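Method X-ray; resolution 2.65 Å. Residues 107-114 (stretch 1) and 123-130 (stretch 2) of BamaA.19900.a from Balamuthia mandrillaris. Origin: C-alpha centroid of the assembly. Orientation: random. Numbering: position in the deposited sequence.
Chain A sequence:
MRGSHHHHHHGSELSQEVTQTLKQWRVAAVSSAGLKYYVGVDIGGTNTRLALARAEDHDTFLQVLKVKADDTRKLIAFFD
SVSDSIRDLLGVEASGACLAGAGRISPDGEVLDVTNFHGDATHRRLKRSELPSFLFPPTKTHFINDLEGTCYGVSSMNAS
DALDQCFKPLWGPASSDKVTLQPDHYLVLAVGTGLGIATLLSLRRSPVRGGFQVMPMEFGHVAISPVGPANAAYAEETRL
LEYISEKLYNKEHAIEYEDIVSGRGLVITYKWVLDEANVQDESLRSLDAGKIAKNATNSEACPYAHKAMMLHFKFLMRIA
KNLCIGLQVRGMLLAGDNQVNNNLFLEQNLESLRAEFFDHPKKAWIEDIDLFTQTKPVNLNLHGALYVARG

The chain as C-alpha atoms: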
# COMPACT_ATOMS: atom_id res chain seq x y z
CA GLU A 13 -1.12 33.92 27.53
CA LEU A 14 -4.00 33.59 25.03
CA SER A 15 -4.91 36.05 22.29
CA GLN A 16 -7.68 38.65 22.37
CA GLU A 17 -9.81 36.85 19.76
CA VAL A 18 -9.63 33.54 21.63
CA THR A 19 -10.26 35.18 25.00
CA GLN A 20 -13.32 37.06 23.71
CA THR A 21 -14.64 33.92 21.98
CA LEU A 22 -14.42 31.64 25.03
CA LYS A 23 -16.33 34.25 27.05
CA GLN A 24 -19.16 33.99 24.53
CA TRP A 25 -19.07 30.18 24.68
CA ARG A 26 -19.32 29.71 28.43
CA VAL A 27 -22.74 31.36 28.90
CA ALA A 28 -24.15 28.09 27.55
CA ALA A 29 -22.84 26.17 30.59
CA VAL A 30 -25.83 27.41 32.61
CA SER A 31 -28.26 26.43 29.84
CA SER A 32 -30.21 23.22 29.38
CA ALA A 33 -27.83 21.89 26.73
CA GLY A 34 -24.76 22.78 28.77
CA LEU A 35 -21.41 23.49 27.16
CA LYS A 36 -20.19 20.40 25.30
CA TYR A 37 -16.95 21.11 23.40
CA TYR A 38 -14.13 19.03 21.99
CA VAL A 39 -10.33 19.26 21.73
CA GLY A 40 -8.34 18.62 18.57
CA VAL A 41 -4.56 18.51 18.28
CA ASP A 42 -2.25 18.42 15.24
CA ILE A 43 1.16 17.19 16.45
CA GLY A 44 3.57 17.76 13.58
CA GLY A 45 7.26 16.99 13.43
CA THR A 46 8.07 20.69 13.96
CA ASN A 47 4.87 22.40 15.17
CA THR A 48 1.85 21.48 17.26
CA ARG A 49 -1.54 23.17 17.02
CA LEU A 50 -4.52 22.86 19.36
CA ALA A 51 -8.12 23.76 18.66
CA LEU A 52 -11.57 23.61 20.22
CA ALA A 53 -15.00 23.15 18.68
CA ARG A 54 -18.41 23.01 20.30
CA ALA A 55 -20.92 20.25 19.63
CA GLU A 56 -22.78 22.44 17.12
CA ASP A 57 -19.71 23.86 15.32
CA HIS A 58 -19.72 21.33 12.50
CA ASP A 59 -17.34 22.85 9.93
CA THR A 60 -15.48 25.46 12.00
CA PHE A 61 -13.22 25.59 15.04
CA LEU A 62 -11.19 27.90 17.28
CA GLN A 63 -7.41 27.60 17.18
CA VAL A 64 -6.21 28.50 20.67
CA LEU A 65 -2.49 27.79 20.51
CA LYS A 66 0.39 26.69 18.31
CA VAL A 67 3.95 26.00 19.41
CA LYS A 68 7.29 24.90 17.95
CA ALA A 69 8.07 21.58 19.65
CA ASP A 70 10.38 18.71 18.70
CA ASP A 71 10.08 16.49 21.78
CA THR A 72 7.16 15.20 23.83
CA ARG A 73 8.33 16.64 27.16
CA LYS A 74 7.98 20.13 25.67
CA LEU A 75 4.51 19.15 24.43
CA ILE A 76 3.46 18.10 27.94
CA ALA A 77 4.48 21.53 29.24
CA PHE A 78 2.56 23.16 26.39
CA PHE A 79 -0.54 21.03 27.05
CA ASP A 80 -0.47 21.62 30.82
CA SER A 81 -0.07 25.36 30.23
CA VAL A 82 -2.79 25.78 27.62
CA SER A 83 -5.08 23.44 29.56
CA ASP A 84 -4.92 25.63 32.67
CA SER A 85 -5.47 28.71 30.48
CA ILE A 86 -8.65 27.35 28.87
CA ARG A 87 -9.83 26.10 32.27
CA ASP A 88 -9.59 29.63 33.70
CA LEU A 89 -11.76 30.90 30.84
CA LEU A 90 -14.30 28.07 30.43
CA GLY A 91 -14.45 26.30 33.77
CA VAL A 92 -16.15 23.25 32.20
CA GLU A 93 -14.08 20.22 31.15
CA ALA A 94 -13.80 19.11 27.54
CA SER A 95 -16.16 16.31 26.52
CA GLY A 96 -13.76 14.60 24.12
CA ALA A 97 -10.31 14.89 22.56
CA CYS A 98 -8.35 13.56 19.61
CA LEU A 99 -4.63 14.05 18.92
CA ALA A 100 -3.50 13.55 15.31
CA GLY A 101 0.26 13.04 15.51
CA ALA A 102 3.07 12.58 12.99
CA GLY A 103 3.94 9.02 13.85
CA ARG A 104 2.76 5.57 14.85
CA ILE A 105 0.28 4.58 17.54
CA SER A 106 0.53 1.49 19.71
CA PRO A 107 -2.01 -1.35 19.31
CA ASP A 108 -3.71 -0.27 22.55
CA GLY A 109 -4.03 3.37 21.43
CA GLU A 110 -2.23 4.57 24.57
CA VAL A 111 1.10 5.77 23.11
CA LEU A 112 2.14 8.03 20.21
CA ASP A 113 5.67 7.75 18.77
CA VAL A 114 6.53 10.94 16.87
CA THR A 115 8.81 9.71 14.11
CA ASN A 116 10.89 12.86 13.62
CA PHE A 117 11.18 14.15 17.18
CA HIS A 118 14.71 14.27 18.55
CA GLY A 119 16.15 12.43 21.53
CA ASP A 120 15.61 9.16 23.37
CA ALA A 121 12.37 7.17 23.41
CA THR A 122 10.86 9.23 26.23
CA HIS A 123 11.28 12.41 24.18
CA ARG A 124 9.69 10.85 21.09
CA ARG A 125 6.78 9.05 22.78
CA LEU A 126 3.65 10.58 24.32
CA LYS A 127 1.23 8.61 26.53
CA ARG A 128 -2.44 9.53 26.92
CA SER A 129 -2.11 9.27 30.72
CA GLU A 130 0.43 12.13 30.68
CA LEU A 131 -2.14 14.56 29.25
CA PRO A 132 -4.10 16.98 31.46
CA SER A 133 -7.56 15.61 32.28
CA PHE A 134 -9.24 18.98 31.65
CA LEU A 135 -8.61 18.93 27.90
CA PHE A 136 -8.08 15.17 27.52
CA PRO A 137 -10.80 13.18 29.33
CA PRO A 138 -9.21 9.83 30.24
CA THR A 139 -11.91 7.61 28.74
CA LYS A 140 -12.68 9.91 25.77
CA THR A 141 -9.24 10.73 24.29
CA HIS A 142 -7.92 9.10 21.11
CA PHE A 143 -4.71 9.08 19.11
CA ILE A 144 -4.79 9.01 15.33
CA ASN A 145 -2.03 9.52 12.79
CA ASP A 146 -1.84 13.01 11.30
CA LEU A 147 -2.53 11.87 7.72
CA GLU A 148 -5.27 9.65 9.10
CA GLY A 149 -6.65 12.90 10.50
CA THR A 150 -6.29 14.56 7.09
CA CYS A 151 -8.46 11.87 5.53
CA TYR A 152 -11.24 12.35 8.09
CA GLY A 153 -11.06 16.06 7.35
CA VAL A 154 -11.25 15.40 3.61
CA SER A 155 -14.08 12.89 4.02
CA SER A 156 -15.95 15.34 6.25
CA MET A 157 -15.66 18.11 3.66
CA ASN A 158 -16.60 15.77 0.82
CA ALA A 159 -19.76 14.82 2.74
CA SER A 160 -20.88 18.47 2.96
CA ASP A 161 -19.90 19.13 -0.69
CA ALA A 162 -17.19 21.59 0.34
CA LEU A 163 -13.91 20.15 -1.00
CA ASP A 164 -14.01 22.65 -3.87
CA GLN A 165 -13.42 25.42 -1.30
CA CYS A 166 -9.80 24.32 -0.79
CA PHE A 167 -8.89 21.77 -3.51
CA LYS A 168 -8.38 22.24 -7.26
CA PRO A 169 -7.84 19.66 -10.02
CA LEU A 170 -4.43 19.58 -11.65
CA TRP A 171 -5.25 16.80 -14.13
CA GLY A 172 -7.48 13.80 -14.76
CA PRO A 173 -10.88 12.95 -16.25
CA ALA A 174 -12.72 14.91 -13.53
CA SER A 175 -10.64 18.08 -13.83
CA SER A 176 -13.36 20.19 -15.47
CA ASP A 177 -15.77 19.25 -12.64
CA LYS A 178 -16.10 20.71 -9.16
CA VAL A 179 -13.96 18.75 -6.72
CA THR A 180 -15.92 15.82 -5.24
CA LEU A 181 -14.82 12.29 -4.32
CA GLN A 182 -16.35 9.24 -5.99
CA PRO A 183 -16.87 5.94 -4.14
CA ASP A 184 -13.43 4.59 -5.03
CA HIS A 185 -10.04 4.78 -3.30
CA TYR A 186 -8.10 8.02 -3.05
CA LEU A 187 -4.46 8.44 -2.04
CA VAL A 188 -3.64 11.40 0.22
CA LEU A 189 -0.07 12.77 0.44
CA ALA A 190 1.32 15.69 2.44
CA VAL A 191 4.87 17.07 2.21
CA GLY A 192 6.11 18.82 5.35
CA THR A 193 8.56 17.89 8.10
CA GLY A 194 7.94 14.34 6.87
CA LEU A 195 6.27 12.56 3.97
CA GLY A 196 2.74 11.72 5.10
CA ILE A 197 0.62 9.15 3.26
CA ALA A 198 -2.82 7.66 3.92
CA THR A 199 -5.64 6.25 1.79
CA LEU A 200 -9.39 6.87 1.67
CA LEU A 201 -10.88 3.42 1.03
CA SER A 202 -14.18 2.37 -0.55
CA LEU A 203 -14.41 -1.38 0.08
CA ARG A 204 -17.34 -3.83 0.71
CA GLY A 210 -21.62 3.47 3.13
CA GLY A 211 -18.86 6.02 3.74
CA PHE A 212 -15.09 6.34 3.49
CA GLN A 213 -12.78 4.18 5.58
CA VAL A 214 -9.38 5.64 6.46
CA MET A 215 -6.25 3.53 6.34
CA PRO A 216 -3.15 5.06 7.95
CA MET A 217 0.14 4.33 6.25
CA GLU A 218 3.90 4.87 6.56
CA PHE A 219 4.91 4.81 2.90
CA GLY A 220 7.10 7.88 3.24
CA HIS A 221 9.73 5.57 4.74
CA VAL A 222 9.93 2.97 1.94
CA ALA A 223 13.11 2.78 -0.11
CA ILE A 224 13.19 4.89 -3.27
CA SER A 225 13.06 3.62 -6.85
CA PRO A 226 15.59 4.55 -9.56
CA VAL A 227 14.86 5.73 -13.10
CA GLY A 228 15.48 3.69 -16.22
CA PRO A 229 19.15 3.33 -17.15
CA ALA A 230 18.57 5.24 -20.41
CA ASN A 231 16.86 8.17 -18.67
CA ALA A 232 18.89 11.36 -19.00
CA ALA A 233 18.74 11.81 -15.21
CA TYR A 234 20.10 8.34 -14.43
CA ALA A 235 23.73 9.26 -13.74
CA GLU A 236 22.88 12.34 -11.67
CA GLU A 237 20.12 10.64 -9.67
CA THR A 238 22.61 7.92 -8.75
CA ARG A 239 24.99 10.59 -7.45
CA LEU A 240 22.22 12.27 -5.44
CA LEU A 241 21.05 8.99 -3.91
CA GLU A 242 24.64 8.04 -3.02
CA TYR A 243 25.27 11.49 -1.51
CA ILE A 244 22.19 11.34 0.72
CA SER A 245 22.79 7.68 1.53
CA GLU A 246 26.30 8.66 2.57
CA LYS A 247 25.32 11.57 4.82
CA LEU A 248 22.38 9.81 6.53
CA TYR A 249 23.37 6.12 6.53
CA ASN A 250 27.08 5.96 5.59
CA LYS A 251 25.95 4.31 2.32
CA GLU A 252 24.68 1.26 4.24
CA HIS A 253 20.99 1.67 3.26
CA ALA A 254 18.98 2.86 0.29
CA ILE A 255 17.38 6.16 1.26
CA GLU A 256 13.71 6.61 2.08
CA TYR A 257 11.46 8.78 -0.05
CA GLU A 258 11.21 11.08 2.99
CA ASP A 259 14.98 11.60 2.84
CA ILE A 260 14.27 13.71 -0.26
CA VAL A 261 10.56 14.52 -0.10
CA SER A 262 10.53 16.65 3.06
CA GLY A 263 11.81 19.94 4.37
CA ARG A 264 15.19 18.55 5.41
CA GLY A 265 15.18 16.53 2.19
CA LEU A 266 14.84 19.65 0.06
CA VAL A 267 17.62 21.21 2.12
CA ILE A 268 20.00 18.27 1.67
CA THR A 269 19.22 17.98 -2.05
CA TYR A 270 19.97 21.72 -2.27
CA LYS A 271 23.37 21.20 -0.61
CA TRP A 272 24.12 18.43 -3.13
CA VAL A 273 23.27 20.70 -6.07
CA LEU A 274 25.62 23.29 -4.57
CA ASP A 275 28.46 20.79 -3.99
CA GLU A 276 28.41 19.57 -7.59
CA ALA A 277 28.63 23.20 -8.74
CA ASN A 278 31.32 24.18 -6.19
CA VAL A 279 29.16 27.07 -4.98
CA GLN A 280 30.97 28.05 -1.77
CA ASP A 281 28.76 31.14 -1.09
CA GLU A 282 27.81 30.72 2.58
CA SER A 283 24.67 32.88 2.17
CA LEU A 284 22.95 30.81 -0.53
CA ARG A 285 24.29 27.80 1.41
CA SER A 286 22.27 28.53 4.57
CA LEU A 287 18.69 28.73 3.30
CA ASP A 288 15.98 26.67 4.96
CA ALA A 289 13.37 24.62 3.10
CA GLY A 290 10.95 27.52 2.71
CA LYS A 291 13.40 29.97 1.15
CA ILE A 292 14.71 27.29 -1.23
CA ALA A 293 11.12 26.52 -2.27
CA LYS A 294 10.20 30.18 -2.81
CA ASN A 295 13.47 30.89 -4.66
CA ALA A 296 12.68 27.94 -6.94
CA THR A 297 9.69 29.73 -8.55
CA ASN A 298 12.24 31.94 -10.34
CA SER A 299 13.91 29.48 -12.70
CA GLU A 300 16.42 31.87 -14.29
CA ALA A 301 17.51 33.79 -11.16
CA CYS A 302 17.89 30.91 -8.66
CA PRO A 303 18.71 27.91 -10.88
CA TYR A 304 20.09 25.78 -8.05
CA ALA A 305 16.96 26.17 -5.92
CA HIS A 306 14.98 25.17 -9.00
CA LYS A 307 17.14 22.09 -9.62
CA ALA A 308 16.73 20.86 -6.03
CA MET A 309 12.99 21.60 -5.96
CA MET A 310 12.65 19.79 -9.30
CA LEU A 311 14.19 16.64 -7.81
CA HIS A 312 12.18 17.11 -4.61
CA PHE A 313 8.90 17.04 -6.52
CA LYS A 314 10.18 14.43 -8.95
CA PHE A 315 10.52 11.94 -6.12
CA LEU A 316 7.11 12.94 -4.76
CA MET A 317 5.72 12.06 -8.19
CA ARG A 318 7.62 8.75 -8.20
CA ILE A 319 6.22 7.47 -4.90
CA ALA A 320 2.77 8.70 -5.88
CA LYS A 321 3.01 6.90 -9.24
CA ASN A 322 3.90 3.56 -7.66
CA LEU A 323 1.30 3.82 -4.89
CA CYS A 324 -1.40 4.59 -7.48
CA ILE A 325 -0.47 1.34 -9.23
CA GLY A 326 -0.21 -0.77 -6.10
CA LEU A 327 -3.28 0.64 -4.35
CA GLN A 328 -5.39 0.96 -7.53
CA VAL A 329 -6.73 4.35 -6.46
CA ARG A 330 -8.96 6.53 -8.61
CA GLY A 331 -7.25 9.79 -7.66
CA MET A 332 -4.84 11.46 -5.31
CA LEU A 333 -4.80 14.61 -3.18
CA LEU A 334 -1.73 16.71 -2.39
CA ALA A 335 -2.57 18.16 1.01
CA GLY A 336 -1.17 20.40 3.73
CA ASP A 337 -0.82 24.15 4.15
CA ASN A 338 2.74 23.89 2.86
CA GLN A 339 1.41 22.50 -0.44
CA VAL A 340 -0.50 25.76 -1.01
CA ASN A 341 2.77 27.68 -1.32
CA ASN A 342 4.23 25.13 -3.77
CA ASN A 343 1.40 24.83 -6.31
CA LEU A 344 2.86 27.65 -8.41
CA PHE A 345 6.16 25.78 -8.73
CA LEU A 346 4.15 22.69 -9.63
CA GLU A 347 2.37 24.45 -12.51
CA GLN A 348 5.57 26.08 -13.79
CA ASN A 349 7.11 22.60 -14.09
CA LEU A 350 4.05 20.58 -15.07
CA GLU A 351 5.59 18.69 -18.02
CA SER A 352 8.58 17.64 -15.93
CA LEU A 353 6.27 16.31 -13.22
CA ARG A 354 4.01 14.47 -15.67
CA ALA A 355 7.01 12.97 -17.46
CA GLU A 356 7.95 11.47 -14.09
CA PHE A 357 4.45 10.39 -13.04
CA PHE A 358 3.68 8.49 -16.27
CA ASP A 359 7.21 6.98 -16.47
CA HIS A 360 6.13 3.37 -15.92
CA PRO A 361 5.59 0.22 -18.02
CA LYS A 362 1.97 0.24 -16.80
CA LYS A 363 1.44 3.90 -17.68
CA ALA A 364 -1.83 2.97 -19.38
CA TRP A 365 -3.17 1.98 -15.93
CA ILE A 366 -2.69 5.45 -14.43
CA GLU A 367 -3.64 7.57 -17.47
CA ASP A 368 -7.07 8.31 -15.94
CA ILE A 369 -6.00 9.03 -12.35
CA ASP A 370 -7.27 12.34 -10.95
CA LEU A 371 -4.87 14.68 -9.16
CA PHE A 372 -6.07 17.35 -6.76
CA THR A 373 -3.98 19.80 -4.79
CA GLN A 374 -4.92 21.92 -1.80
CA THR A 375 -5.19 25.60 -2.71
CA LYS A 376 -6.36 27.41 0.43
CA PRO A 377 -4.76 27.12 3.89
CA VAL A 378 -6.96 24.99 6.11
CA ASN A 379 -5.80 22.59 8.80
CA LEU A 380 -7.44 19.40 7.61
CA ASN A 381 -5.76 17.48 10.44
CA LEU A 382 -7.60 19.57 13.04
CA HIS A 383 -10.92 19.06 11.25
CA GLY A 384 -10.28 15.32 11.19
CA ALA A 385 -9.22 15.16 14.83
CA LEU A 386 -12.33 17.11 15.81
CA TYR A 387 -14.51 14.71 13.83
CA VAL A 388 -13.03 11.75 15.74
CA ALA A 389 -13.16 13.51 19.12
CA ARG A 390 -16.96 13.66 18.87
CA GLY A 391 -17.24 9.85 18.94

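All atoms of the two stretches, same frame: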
# COMPACT_ATOMS: atom_id res chain seq x y z
N PRO A 107 -0.76 -0.57 19.40
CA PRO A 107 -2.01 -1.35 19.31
C PRO A 107 -3.08 -0.99 20.33
O PRO A 107 -4.27 -1.06 20.00
CB PRO A 107 -1.51 -2.78 19.51
CG PRO A 107 -0.15 -2.77 18.87
CD PRO A 107 0.42 -1.39 19.10
N ASP A 108 -2.71 -0.61 21.55
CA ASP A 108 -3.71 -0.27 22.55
C ASP A 108 -4.14 1.20 22.51
O ASP A 108 -4.94 1.61 23.35
CB ASP A 108 -3.21 -0.62 23.97
CG ASP A 108 -1.95 0.15 24.37
OD1 ASP A 108 -1.38 0.88 23.54
OD2 ASP A 108 -1.54 0.01 25.55
N GLY A 109 -3.63 1.98 21.56
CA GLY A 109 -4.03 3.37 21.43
C GLY A 109 -3.54 4.30 22.52
O GLY A 109 -3.94 5.46 22.55
N GLU A 110 -2.67 3.82 23.40
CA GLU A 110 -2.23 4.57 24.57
C GLU A 110 -1.03 5.47 24.29
O GLU A 110 -0.86 6.49 24.97
CB GLU A 110 -1.91 3.59 25.71
CG GLU A 110 -1.42 4.23 27.01
CD GLU A 110 -2.46 5.13 27.66
OE1 GLU A 110 -3.67 4.82 27.55
OE2 GLU A 110 -2.06 6.15 28.27
N VAL A 111 -0.20 5.15 23.30
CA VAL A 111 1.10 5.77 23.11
C VAL A 111 1.25 6.25 21.67
O VAL A 111 0.97 5.50 20.73
CB VAL A 111 2.25 4.80 23.45
CG1 VAL A 111 3.60 5.51 23.36
CG2 VAL A 111 2.04 4.17 24.82
N LEU A 112 1.73 7.48 21.50
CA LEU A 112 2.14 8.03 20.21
C LEU A 112 3.66 8.09 20.16
O LEU A 112 4.31 8.46 21.15
CB LEU A 112 1.54 9.42 19.99
CG LEU A 112 2.13 10.31 18.88
CD1 LEU A 112 1.78 9.80 17.48
CD2 LEU A 112 1.68 11.74 19.05
N ASP A 113 4.23 7.73 19.01
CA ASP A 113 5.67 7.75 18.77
C ASP A 113 5.89 8.72 17.61
O ASP A 113 5.58 8.40 16.46
CB ASP A 113 6.18 6.33 18.44
CG ASP A 113 7.70 6.23 18.38
OD1 ASP A 113 8.37 7.10 17.76
OD2 ASP A 113 8.24 5.25 18.94
N VAL A 114 6.39 9.92 17.90
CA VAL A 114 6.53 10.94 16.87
C VAL A 114 7.83 10.67 16.10
O VAL A 114 8.93 10.80 16.64
CB VAL A 114 6.51 12.36 17.46
CG1 VAL A 114 6.62 13.38 16.35
CG2 VAL A 114 5.23 12.57 18.25
N HIS A 123 11.49 11.12 24.82
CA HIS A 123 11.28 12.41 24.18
C HIS A 123 10.60 12.29 22.83
O HIS A 123 10.23 13.32 22.25
CB HIS A 123 12.62 13.14 24.06
CG HIS A 123 13.17 13.60 25.38
ND1 HIS A 123 13.62 14.88 25.60
CD2 HIS A 123 13.30 12.95 26.57
CE1 HIS A 123 14.02 15.00 26.85
NE2 HIS A 123 13.84 13.84 27.46
N ARG A 124 10.42 11.08 22.32
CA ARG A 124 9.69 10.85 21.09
C ARG A 124 8.31 10.26 21.30
O ARG A 124 7.49 10.31 20.39
CB ARG A 124 10.50 9.92 20.16
CG ARG A 124 11.77 10.55 19.62
CD ARG A 124 12.49 9.63 18.63
NE ARG A 124 13.28 8.62 19.33
CZ ARG A 124 12.98 7.33 19.37
NH1 ARG A 124 11.91 6.86 18.73
NH2 ARG A 124 13.76 6.49 20.05
N ARG A 125 8.04 9.73 22.49
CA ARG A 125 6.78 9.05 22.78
C ARG A 125 5.93 9.88 23.74
O ARG A 125 6.44 10.56 24.62
CB ARG A 125 7.05 7.66 23.37
CG ARG A 125 7.74 6.75 22.37
CD ARG A 125 8.07 5.38 22.91
NE ARG A 125 8.51 4.51 21.82
CZ ARG A 125 9.15 3.36 21.98
NH1 ARG A 125 9.43 2.93 23.21
NH2 ARG A 125 9.51 2.64 20.92
N LEU A 126 4.61 9.82 23.53
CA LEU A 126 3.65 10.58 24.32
C LEU A 126 2.51 9.65 24.70
O LEU A 126 1.82 9.12 23.82
CB LEU A 126 3.14 11.79 23.54
CG LEU A 126 2.04 12.65 24.18
CD1 LEU A 126 2.51 13.33 25.46
CD2 LEU A 126 1.50 13.69 23.19
N LYS A 127 2.31 9.45 26.01
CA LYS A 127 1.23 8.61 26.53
C LYS A 127 -0.00 9.45 26.82
O LYS A 127 0.11 10.59 27.28
CB LYS A 127 1.68 7.92 27.82
CG LYS A 127 3.00 7.19 27.71
CD LYS A 127 3.48 6.65 29.05
CE LYS A 127 4.70 5.74 28.86
NZ LYS A 127 5.68 5.87 29.99
N ARG A 128 -1.18 8.88 26.55
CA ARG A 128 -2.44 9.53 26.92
C ARG A 128 -2.45 9.95 28.39
O ARG A 128 -2.84 11.08 28.72
CB ARG A 128 -3.61 8.57 26.72
CG ARG A 128 -4.21 8.39 25.38
CD ARG A 128 -5.03 7.16 25.62
NE ARG A 128 -6.05 6.85 24.64
CZ ARG A 128 -6.67 5.68 24.62
NH1 ARG A 128 -7.60 5.42 23.70
NH2 ARG A 128 -6.34 4.76 25.53
N SER A 129 -2.06 9.04 29.28
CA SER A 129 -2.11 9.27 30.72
C SER A 129 -1.24 10.42 31.19
O SER A 129 -1.32 10.80 32.36
CB SER A 129 -1.69 7.99 31.45
OG SER A 129 -0.29 7.78 31.32
N GLU A 130 -0.39 10.98 30.33
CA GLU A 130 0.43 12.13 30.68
C GLU A 130 -0.25 13.45 30.38
O GLU A 130 0.28 14.51 30.76
CB GLU A 130 1.76 12.10 29.91
CG GLU A 130 2.67 10.94 30.24
CD GLU A 130 3.96 10.99 29.43
OE1 GLU A 130 5.04 11.22 30.02
OE2 GLU A 130 3.88 10.81 28.18

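Residues 111-114 and 125-127 are neighbouring strands running antiparallel, their N-to-C directions 160° apart and their axes 4.5 Å apart at closest approach. Leu112 and Leu126 form the hydrogen-bonded pair: Leu112 N donates to Leu126 O at 2.8 Å (176° at the hydrogen) and Leu126 N returns the bond to Leu112 O, also 2.8 Å. The ladder continues at both ends, with Val114 N to Arg124 O at 2.7 Å and Arg128 N to Glu110 O at 2.9 Å. Carbonyls also receive CA-H contacts, the shortest from Arg125 CA to Leu112 O at 3.0 Å.

Register sorts the side chains. Leu112 and Leu126 share one buried face, both with chi1 t and chi2 p; Val111, Asp113, Arg125 and Lys127 occupy the other. There Val111 CG1 lies 4.1 Å from Arg125 CB, an aliphatic contact, whereas the end of Lys127 leads away from the partner strand.

Asp113, chi1 t, brings its carboxylate within reach of two arginines. OD2 accepts from Arg125 NE at 3.0 Å and 170°, a salt bridge at the guanidinium edge that the m, t, t chain of Arg125 reaches in near-extended form. OD1 makes a long salt bridge, 3.7 Å, to Arg124 NH1; the Arg124 chain bends at chi3 (m, -81°).

Glu110 works differently. Its CB points sideways, but chi2 p (63°) folds the carboxylate back toward stretch 2, where OE2 accepts from Ser129 N at 3.1 Å and OE1 forms a salt bridge with Arg128 NH2 at 3.3 Å, its hydrogen bond weak. Arg128, near-extended beyond chi1, also lays one guanidinium face against Gly109 O; the 3.3 Å from that oxygen to Arg128 NE has too poor an angle for a hydrogen bond. Gly109 has phi 71°, a value favouring glycine. Together the stretches bury 600 Å².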